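Local structure of GTP-binding protein (Pyrococcus horikoshii, 1WXQ) at residues T46-K51 / P321-H326; E129-L134 / R237-R242; D151-R156 / A169-G174. The protein probably binds GTP and may hydrolyse nucleoside triphosphates, as Obg-type P-loop GTPases generally do, although its cellular role is unknown. All blocks are in the same frame, centred on the assembly; numbering follows the deposited sequence.

How the contacts relate
Followed from the N terminus, the chain shows how contacts of very different span share one framework. Contact 1 closes the widest loop, returning after some 270 residues to bring strand 319-325 of the C-terminal sheet against the end of strand 39-47 of the GTPase sheet. Contact 2 falls within that loop and pairs helix 127-147 with helix 229-241 in the helical layer packed on the GTPase sheet. Contact 3, enclosed in turn by contact 2, spans a dozen residues and joins helix 151-154 to helix 164-171 in the helical excursion between strands 104-110 and 217-222. None cross or touch; contacts 1 and 2, their centres 36 Å apart, lie on opposite sides of the chain's centre.

Contact 1: residues T46-K51 / P321-H326; sequences TDHPCK and PVYPVH
Pro49 lies over one face of the Tyr323 ring, a compact example of proline used as an apolar partner for an aromatic. Its CG stands 3.6 Å from the centroid of the Tyr323 ring, 27° off the ring normal, which makes a CH-pi contact displaced toward the CE1 rim. The neighbouring CD lies beside the phenol oxygen, so the pyrrolidine ring follows the tyrosine from its CE1 side to its OH. That oxygen also sits above the His48 imidazole, near its rim, with Tyr323 OH 3.8 Å from His48 CD2. The two aromatic rings meet obliquely, their planes turned 47° apart and their centroids separated by 5.4 Å. Tyr323 reaches both partners because its CG stands anti to the carbonyl carbon (chi1 -58°), directing the ring toward the loop. Nearer the start of both segments, the Thr46 methyl CG2 meets Pro321 CG at 4.0 Å, extending the apolar seam.

The second shell is drawn from both sheets, helix 305-316 and the connecting loops. Tyr64 meets the His48 ring edge-to-face, while backbone bonds hold Thr46 to Ala69 and His48 to Gly67. Tyr323 is bonded through its backbone to Asp388, and Phe314 and Phe386 bridge the two segments by touching both Thr46 and Pro321. The seam therefore joins the end of a GTPase strand and its following loop to strand 319-325, in a four-stranded mixed sheet whose 2-1-4-3 order is consistent with the ubiquitin-like, beta-grasp fold of a TGS domain.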
loop_
_atom_site.group_PDB
_atom_site.type_symbol
_atom_site.label_atom_id
_atom_site.label_comp_id
_atom_site.label_asym_id
_atom_site.label_seq_id
_atom_site.Cartn_x
_atom_site.Cartn_y
_atom_site.Cartn_z
ATOM N N THR A 46 5.531 13.261 -0.740
ATOM C CA THR A 46 4.487 14.157 -1.208
ATOM C C THR A 46 4.818 15.539 -0.639
ATOM O O THR A 46 5.796 15.688 0.086
ATOM C CB THR A 46 3.100 13.672 -0.737
ATOM O OG1 THR A 46 2.072 14.488 -1.319
ATOM C CG2 THR A 46 3.009 13.719 0.784
ATOM N N ASP A 47 4.031 16.549 -0.973
ATOM C CA ASP A 47 4.317 17.888 -0.482
ATOM C C ASP A 47 4.226 18.023 1.032
ATOM O O ASP A 47 3.169 17.805 1.613
ATOM C CB ASP A 47 3.376 18.917 -1.122
ATOM C CG ASP A 47 3.729 19.221 -2.567
ATOM O OD1 ASP A 47 4.938 19.237 -2.896
ATOM O OD2 ASP A 47 2.791 19.458 -3.367
ATOM N N HIS A 48 5.338 18.382 1.667
ATOM C CA HIS A 48 5.345 18.585 3.112
ATOM C C HIS A 48 4.580 19.881 3.364
ATOM O O HIS A 48 4.779 20.873 2.665
ATOM C CB HIS A 48 6.774 18.723 3.649
ATOM C CG HIS A 48 6.837 18.978 5.125
ATOM N ND1 HIS A 48 6.229 20.064 5.720
ATOM C CD2 HIS A 48 7.403 18.267 6.129
ATOM C CE1 HIS A 48 6.416 20.009 7.027
ATOM N NE2 HIS A 48 7.125 18.928 7.303
ATOM N N PRO A 49 3.696 19.892 4.369
ATOM C CA PRO A 49 2.872 21.051 4.719
ATOM C C PRO A 49 3.621 22.385 4.594
ATOM O O PRO A 49 3.032 23.448 4.443
ATOM C CB PRO A 49 2.360 20.863 6.147
ATOM C CG PRO A 49 2.993 19.602 6.723
ATOM C CD PRO A 49 3.543 18.881 5.404
ATOM N N CYS A 50 4.962 22.317 4.710
ATOM C CA CYS A 50 5.727 23.557 4.704
ATOM C C CYS A 50 5.945 24.097 3.302
ATOM O O CYS A 50 7.063 24.208 2.811
ATOM C CB CYS A 50 7.063 23.312 5.412
ATOM S SG CYS A 50 6.875 23.246 7.204
ATOM N N LYS A 51 4.807 24.400 2.640
ATOM C CA LYS A 51 4.798 25.211 1.426
ATOM C C LYS A 51 3.735 26.322 1.468
ATOM O O LYS A 51 2.940 26.492 0.550
ATOM C CB LYS A 51 4.515 24.268 0.256
ATOM C CG LYS A 51 5.145 24.750 -1.048
ATOM C CD LYS A 51 4.764 23.860 -2.229
ATOM C CE LYS A 51 3.345 24.137 -2.734
ATOM N NZ LYS A 51 3.106 23.385 -3.962
ATOM N N PRO A 321 -1.616 12.257 4.642
ATOM C CA PRO A 321 -0.725 12.716 5.721
ATOM C C PRO A 321 -1.472 13.686 6.663
ATOM O O PRO A 321 -2.285 14.491 6.218
ATOM C CB PRO A 321 0.422 13.415 4.971
ATOM C CG PRO A 321 0.233 13.026 3.512
ATOM C CD PRO A 321 -1.262 12.899 3.367
ATOM N N VAL A 322 -1.193 13.600 7.960
ATOM C CA VAL A 322 -1.842 14.451 8.953
ATOM C C VAL A 322 -0.864 14.736 10.097
ATOM O O VAL A 322 -0.182 13.834 10.574
ATOM C CB VAL A 322 -3.118 13.757 9.498
ATOM C CG1 VAL A 322 -3.665 14.506 10.706
ATOM C CG2 VAL A 322 -4.165 13.683 8.402
ATOM N N TYR A 323 -0.803 15.987 10.538
ATOM C CA TYR A 323 0.131 16.384 11.599
ATOM C C TYR A 323 -0.511 16.964 12.849
ATOM O O TYR A 323 -1.154 18.009 12.786
ATOM C CB TYR A 323 1.118 17.433 11.076
ATOM C CG TYR A 323 1.944 17.006 9.886
ATOM C CD1 TYR A 323 1.383 16.911 8.612
ATOM C CD2 TYR A 323 3.307 16.754 10.027
ATOM C CE1 TYR A 323 2.167 16.584 7.505
ATOM C CE2 TYR A 323 4.097 16.428 8.928
ATOM C CZ TYR A 323 3.525 16.348 7.672
ATOM O OH TYR A 323 4.329 16.060 6.588
ATOM N N PRO A 324 -0.328 16.299 14.005
ATOM C CA PRO A 324 -0.882 16.751 15.285
ATOM C C PRO A 324 0.095 17.672 16.002
ATOM O O PRO A 324 1.286 17.366 16.120
ATOM C CB PRO A 324 -1.082 15.453 16.043
ATOM C CG PRO A 324 0.114 14.686 15.641
ATOM C CD PRO A 324 0.168 14.917 14.130
ATOM N N VAL A 325 -0.424 18.793 16.486
ATOM C CA VAL A 325 0.377 19.777 17.198
ATOM C C VAL A 325 -0.168 20.021 18.602
ATOM O O VAL A 325 -1.216 19.486 18.981
ATOM C CB VAL A 325 0.396 21.128 16.443
ATOM C CG1 VAL A 325 1.145 20.976 15.122
ATOM C CG2 VAL A 325 -1.028 21.604 16.197
ATOM N N HIS A 326 0.552 20.844 19.362
ATOM C CA HIS A 326 0.165 21.193 20.723
ATOM C C HIS A 326 -0.341 22.634 20.646
ATOM O O HIS A 326 -1.237 23.045 21.374
ATOM C CB HIS A 326 1.321 20.910 21.685
ATOM C CG HIS A 326 0.952 21.012 23.134
ATOM N ND1 HIS A 326 1.897 21.037 24.140
ATOM C CD2 HIS A 326 -0.253 21.062 23.749
ATOM C CE1 HIS A 326 1.288 21.096 25.310
ATOM N NE2 HIS A 326 -0.017 21.112 25.101
#

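Contact 2: residues E129-L134 / R237-R242; sequences EDIEFL and REEEKR
Glu239 OE1, on a side chain packed against Ile131, accepts a hydrogen bond of 2.8 Å from Arg242 NH1, part of a salt bridge within 237-242. The carboxylate offers its syn lone pair and the oxygen lies close to the guanidinium plane, with an N-H...O angle of 152°. Between Ile131 and Glu239 the closest touching is by carbon atoms. The two side chains approach from opposite directions, and Ile131 CD1 rests on Glu239 CG at 3.4 Å. The isoleucine chain is extended to that methyl, whereas Glu239 bends at its second torsion (chi2 -49°), bringing its carboxylate round to Arg242. Ile131 CG2 lies 4.1 Å from Glu239 OE1. Glu132 crosses Arg242 at about a right angle, placing Glu132 CG 3.9 Å from Arg242 NH2. The Glu132 carboxylate forms a salt bridge with Arg136, while Arg242 NH2 forms one with Glu135.

Beneath these helices, Ile131 also packs on Ile219 of strand 217-222, and Tyr244 touches both Ile131 and Glu239. The pair thus belongs to the helical layer over the P-loop-type sheet. Arg242, just past the end of helix 229-241, pairs with Glu239 of that helix and Glu135 of helix 127-147. Its positive charge probably helps keep the buried Glu239 carboxylate ionised, while the CG methylene of Glu239 packs on Ile131.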
loop_
_atom_site.group_PDB
_atom_site.type_symbol
_atom_site.label_atom_id
_atom_site.label_comp_id
_atom_site.label_asym_id
_atom_site.label_seq_id
_atom_site.Cartn_x
_atom_site.Cartn_y
_atom_site.Cartn_z
ATOM N N GLU A 129 -0.326 -12.492 -17.883
ATOM C CA GLU A 129 -0.638 -13.860 -17.519
ATOM C C GLU A 129 0.039 -14.204 -16.171
ATOM O O GLU A 129 -0.424 -15.068 -15.432
ATOM C CB GLU A 129 -0.174 -14.905 -18.588
ATOM C CG GLU A 129 -0.803 -14.688 -19.968
ATOM C CD GLU A 129 -2.232 -15.205 -20.081
ATOM O OE1 GLU A 129 -2.416 -16.442 -20.002
ATOM O OE2 GLU A 129 -3.164 -14.384 -20.260
ATOM N N ASP A 130 1.129 -13.508 -15.854
ATOM C CA ASP A 130 1.815 -13.725 -14.580
ATOM C C ASP A 130 1.021 -12.997 -13.525
ATOM O O ASP A 130 1.084 -13.336 -12.349
ATOM C CB ASP A 130 3.227 -13.137 -14.580
ATOM C CG ASP A 130 4.196 -13.910 -15.454
ATOM O OD1 ASP A 130 4.397 -15.119 -15.208
ATOM O OD2 ASP A 130 4.768 -13.300 -16.387
ATOM N N ILE A 131 0.289 -11.972 -13.950
ATOM C CA ILE A 131 -0.513 -11.182 -13.023
ATOM C C ILE A 131 -1.637 -12.073 -12.549
ATOM O O ILE A 131 -1.925 -12.161 -11.353
ATOM C CB ILE A 131 -1.105 -9.937 -13.717
ATOM C CG1 ILE A 131 0.030 -9.060 -14.236
ATOM C CG2 ILE A 131 -1.965 -9.140 -12.757
ATOM C CD1 ILE A 131 -0.448 -7.772 -14.855
ATOM N N GLU A 132 -2.264 -12.745 -13.501
ATOM C CA GLU A 132 -3.349 -13.641 -13.174
ATOM C C GLU A 132 -2.825 -14.806 -12.331
ATOM O O GLU A 132 -3.498 -15.248 -11.402
ATOM C CB GLU A 132 -4.009 -14.157 -14.445
ATOM C CG GLU A 132 -5.506 -14.018 -14.413
ATOM C CD GLU A 132 -6.203 -15.281 -14.832
ATOM O OE1 GLU A 132 -5.974 -15.731 -15.984
ATOM O OE2 GLU A 132 -6.976 -15.818 -14.004
ATOM N N PHE A 133 -1.623 -15.287 -12.642
ATOM C CA PHE A 133 -1.047 -16.386 -11.880
ATOM C C PHE A 133 -1.047 -16.030 -10.405
ATOM O O PHE A 133 -1.675 -16.716 -9.597
ATOM C CB PHE A 133 0.394 -16.689 -12.311
ATOM C CG PHE A 133 1.059 -17.768 -11.480
ATOM C CD1 PHE A 133 0.824 -19.113 -11.738
ATOM C CD2 PHE A 133 1.880 -17.431 -10.408
ATOM C CE1 PHE A 133 1.395 -20.120 -10.937
ATOM C CE2 PHE A 133 2.457 -18.430 -9.596
ATOM C CZ PHE A 133 2.210 -19.780 -9.866
ATOM N N LEU A 134 -0.337 -14.958 -10.061
ATOM C CA LEU A 134 -0.244 -14.485 -8.673
ATOM C C LEU A 134 -1.643 -14.380 -8.044
ATOM O O LEU A 134 -1.890 -14.825 -6.922
ATOM C CB LEU A 134 0.422 -13.106 -8.640
ATOM C CG LEU A 134 1.344 -12.776 -7.463
ATOM C CD1 LEU A 134 1.349 -11.270 -7.275
ATOM C CD2 LEU A 134 0.881 -13.454 -6.184
ATOM N N ARG A 237 -3.432 -0.746 -20.355
ATOM C CA ARG A 237 -4.828 -0.773 -20.785
ATOM C C ARG A 237 -5.580 -2.025 -20.369
ATOM O O ARG A 237 -6.645 -1.941 -19.763
ATOM C CB ARG A 237 -4.918 -0.634 -22.306
ATOM C CG ARG A 237 -4.670 0.763 -22.828
ATOM C CD ARG A 237 -5.887 1.661 -22.694
ATOM N NE ARG A 237 -5.743 2.818 -23.574
ATOM C CZ ARG A 237 -5.037 3.904 -23.276
ATOM N NH1 ARG A 237 -4.412 3.995 -22.105
ATOM N NH2 ARG A 237 -4.928 4.883 -24.160
ATOM N N GLU A 238 -5.024 -3.179 -20.711
ATOM C CA GLU A 238 -5.650 -4.455 -20.406
ATOM C C GLU A 238 -5.919 -4.596 -18.907
ATOM O O GLU A 238 -7.047 -4.858 -18.485
ATOM C CB GLU A 238 -4.745 -5.592 -20.901
ATOM C CG GLU A 238 -5.403 -6.953 -21.021
ATOM C CD GLU A 238 -4.423 -8.033 -21.485
ATOM O OE1 GLU A 238 -3.619 -7.776 -22.416
ATOM O OE2 GLU A 238 -4.456 -9.148 -20.924
ATOM N N GLU A 239 -4.884 -4.390 -18.102
ATOM C CA GLU A 239 -5.003 -4.520 -16.661
ATOM C C GLU A 239 -5.763 -3.422 -15.919
ATOM O O GLU A 239 -6.347 -3.685 -14.871
ATOM C CB GLU A 239 -3.611 -4.696 -16.043
ATOM C CG GLU A 239 -2.988 -6.055 -16.320
ATOM C CD GLU A 239 -3.942 -7.202 -16.011
ATOM O OE1 GLU A 239 -4.686 -7.108 -15.010
ATOM O OE2 GLU A 239 -3.949 -8.203 -16.763
ATOM N N GLU A 240 -5.771 -2.196 -16.433
ATOM C CA GLU A 240 -6.486 -1.146 -15.722
ATOM C C GLU A 240 -7.992 -1.361 -15.839
ATOM O O GLU A 240 -8.779 -0.768 -15.099
ATOM C CB GLU A 240 -6.067 0.246 -16.207
ATOM C CG GLU A 240 -4.575 0.574 -15.924
ATOM C CD GLU A 240 -4.321 2.052 -15.564
ATOM O OE1 GLU A 240 -4.871 2.950 -16.243
ATOM O OE2 GLU A 240 -3.564 2.320 -14.607
ATOM N N LYS A 241 -8.398 -2.224 -16.762
ATOM C CA LYS A 241 -9.811 -2.530 -16.897
ATOM C C LYS A 241 -10.159 -3.572 -15.834
ATOM O O LYS A 241 -11.301 -3.650 -15.373
ATOM C CB LYS A 241 -10.121 -3.096 -18.280
ATOM C CG LYS A 241 -10.327 -2.053 -19.349
ATOM C CD LYS A 241 -11.082 -2.659 -20.516
ATOM C CE LYS A 241 -11.532 -1.598 -21.514
ATOM N NZ LYS A 241 -12.484 -2.166 -22.509
ATOM N N ARG A 242 -9.160 -4.363 -15.441
ATOM C CA ARG A 242 -9.341 -5.413 -14.436
ATOM C C ARG A 242 -9.192 -4.935 -12.999
ATOM O O ARG A 242 -9.154 -5.749 -12.079
ATOM C CB ARG A 242 -8.351 -6.555 -14.672
ATOM C CG ARG A 242 -8.511 -7.223 -16.017
ATOM C CD ARG A 242 -7.540 -8.394 -16.204
ATOM N NE ARG A 242 -7.862 -9.540 -15.356
ATOM C CZ ARG A 242 -7.240 -9.834 -14.218
ATOM N NH1 ARG A 242 -6.250 -9.063 -13.779
ATOM N NH2 ARG A 242 -7.599 -10.907 -13.521
#

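Contact 3: residues D151-R156 / A169-G174; sequences DKFAKR and AEHLSG
The rings of Phe153 and His171 meet obliquely between neighbouring helices, their planes 31° apart. Their centroids lie 5.7 Å apart, and the nearest approach is made by one rim atom on each: Phe153 CE1 and His171 ND1, at 4.2 Å. Both side chains leave their backbones toward the other segment. In each, the first torsion swings CG opposite the backbone N (chi1 170° for Phe153, -163° for His171), and the rings converge between backbones whose CA atoms remain 9.7 Å apart. The pair lies in the helical excursion inserted between strands 104-110 and 217-222, consistent with the helical insertions of other Obg-like GTPases, and joins short helix 151-154 to the C-terminal end of helix 164-171. Phe153 also meets the Trp150 ring and packs on Ala167 and Ile168, while His171 rests on Ile145 of helix 127-147. Just beyond His171 the helix unwinds, and there Ser173 OG donates a 2.7 Å hydrogen bond to Ala169 O, approaching from above the carbonyl plane. Beside the rings, the charged ends of Arg156 and Glu170 come near each other without touching, Arg156 NH2 lying 5.0 Å from Glu170 OE1, too long for a salt bridge, though a weak attraction is possible.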
loop_
_atom_site.group_PDB
_atom_site.type_symbol
_atom_site.label_atom_id
_atom_site.label_comp_id
_atom_site.label_asym_id
_atom_site.label_seq_id
_atom_site.Cartn_x
_atom_site.Cartn_y
_atom_site.Cartn_z
ATOM N N ASP A 151 -16.999 -27.182 7.568
ATOM C CA ASP A 151 -18.282 -27.720 7.968
ATOM C C ASP A 151 -18.398 -27.612 9.482
ATOM O O ASP A 151 -19.431 -27.269 10.044
ATOM C CB ASP A 151 -18.316 -29.191 7.546
ATOM C CG ASP A 151 -19.604 -29.489 6.790
ATOM O OD1 ASP A 151 -20.633 -29.652 7.455
ATOM O OD2 ASP A 151 -19.563 -29.622 5.572
ATOM N N LYS A 152 -17.278 -27.951 10.147
ATOM C CA LYS A 152 -17.080 -27.829 11.598
ATOM C C LYS A 152 -16.577 -26.438 11.906
ATOM O O LYS A 152 -15.662 -26.214 12.704
ATOM C CB LYS A 152 -16.044 -28.847 12.074
ATOM C CG LYS A 152 -16.591 -30.258 12.103
ATOM C CD LYS A 152 -15.538 -31.219 12.605
ATOM C CE LYS A 152 -15.972 -32.672 12.577
ATOM N NZ LYS A 152 -14.863 -33.481 13.051
ATOM N N PHE A 153 -17.150 -25.506 11.150
ATOM C CA PHE A 153 -17.118 -24.132 11.550
ATOM C C PHE A 153 -18.523 -23.539 11.434
ATOM O O PHE A 153 -18.979 -22.820 12.318
ATOM C CB PHE A 153 -16.129 -23.417 10.640
ATOM C CG PHE A 153 -16.237 -21.942 10.848
ATOM C CD1 PHE A 153 -15.324 -21.301 11.672
ATOM C CD2 PHE A 153 -17.149 -21.215 10.110
ATOM C CE1 PHE A 153 -15.317 -19.913 11.741
ATOM C CE2 PHE A 153 -17.137 -19.823 10.182
ATOM C CZ PHE A 153 -16.224 -19.159 10.999
ATOM N N ALA A 154 -19.245 -23.946 10.409
ATOM C CA ALA A 154 -20.581 -23.399 10.205
ATOM C C ALA A 154 -21.557 -23.818 11.311
ATOM O O ALA A 154 -22.509 -23.120 11.638
ATOM C CB ALA A 154 -21.093 -23.887 8.848
ATOM N N LYS A 155 -21.317 -25.021 11.869
ATOM C CA LYS A 155 -22.267 -25.508 12.852
ATOM C C LYS A 155 -21.832 -25.170 14.289
ATOM O O LYS A 155 -22.602 -25.257 15.235
ATOM C CB LYS A 155 -22.379 -27.020 12.689
ATOM C CG LYS A 155 -22.772 -27.412 11.266
ATOM C CD LYS A 155 -23.340 -28.825 11.191
ATOM C CE LYS A 155 -22.260 -29.874 10.909
ATOM N NZ LYS A 155 -22.797 -30.890 10.014
ATOM N N ARG A 156 -20.548 -24.799 14.457
ATOM C CA ARG A 156 -20.116 -24.332 15.773
ATOM C C ARG A 156 -20.535 -22.879 16.039
ATOM O O ARG A 156 -19.892 -22.145 16.777
ATOM C CB ARG A 156 -18.594 -24.455 15.847
ATOM C CG ARG A 156 -18.090 -24.578 17.285
ATOM C CD ARG A 156 -17.314 -23.334 17.732
ATOM N NE ARG A 156 -16.649 -22.703 16.588
ATOM C CZ ARG A 156 -15.701 -21.786 16.853
ATOM N NH1 ARG A 156 -15.394 -21.491 18.104
ATOM N NH2 ARG A 156 -15.072 -21.175 15.845
ATOM N N ALA A 169 -13.675 -13.412 10.719
ATOM C CA ALA A 169 -12.640 -12.424 11.011
ATOM C C ALA A 169 -11.548 -12.996 11.896
ATOM O O ALA A 169 -10.359 -12.797 11.624
ATOM C CB ALA A 169 -13.247 -11.201 11.666
ATOM N N GLU A 170 -11.929 -13.698 12.956
ATOM C CA GLU A 170 -10.910 -14.283 13.821
ATOM C C GLU A 170 -10.152 -15.333 13.044
ATOM O O GLU A 170 -8.924 -15.389 13.085
ATOM C CB GLU A 170 -11.513 -14.965 15.059
ATOM C CG GLU A 170 -10.532 -15.973 15.699
ATOM C CD GLU A 170 -11.110 -16.742 16.872
ATOM O OE1 GLU A 170 -12.306 -17.119 16.816
ATOM O OE2 GLU A 170 -10.351 -16.984 17.844
ATOM N N HIS A 171 -10.899 -16.172 12.341
ATOM C CA HIS A 171 -10.293 -17.238 11.571
ATOM C C HIS A 171 -9.303 -16.733 10.540
ATOM O O HIS A 171 -8.332 -17.419 10.250
ATOM C CB HIS A 171 -11.368 -18.098 10.898
ATOM C CG HIS A 171 -10.869 -19.428 10.434
ATOM N ND1 HIS A 171 -11.649 -20.308 9.718
ATOM C CD2 HIS A 171 -9.656 -20.019 10.558
ATOM C CE1 HIS A 171 -10.940 -21.380 9.417
ATOM N NE2 HIS A 171 -9.726 -21.231 9.915
ATOM N N LEU A 172 -9.524 -15.546 9.987
ATOM C CA LEU A 172 -8.583 -15.017 9.000
ATOM C C LEU A 172 -7.834 -13.801 9.565
ATOM O O LEU A 172 -7.157 -13.076 8.832
ATOM C CB LEU A 172 -9.310 -14.673 7.689
ATOM C CG LEU A 172 -9.712 -15.859 6.793
ATOM C CD1 LEU A 172 -10.993 -15.512 6.072
ATOM C CD2 LEU A 172 -8.591 -16.204 5.796
ATOM N N SER A 173 -7.936 -13.600 10.882
ATOM C CA SER A 173 -7.246 -12.492 11.555
ATOM C C SER A 173 -5.762 -12.508 11.220
ATOM O O SER A 173 -5.113 -11.463 11.221
ATOM C CB SER A 173 -7.396 -12.584 13.086
ATOM O OG SER A 173 -8.608 -12.005 13.531
ATOM N N GLY A 174 -5.234 -13.693 10.931
ATOM C CA GLY A 174 -3.821 -13.807 10.619
ATOM C C GLY A 174 -3.334 -13.140 9.341
ATOM O O GLY A 174 -2.125 -12.996 9.125
#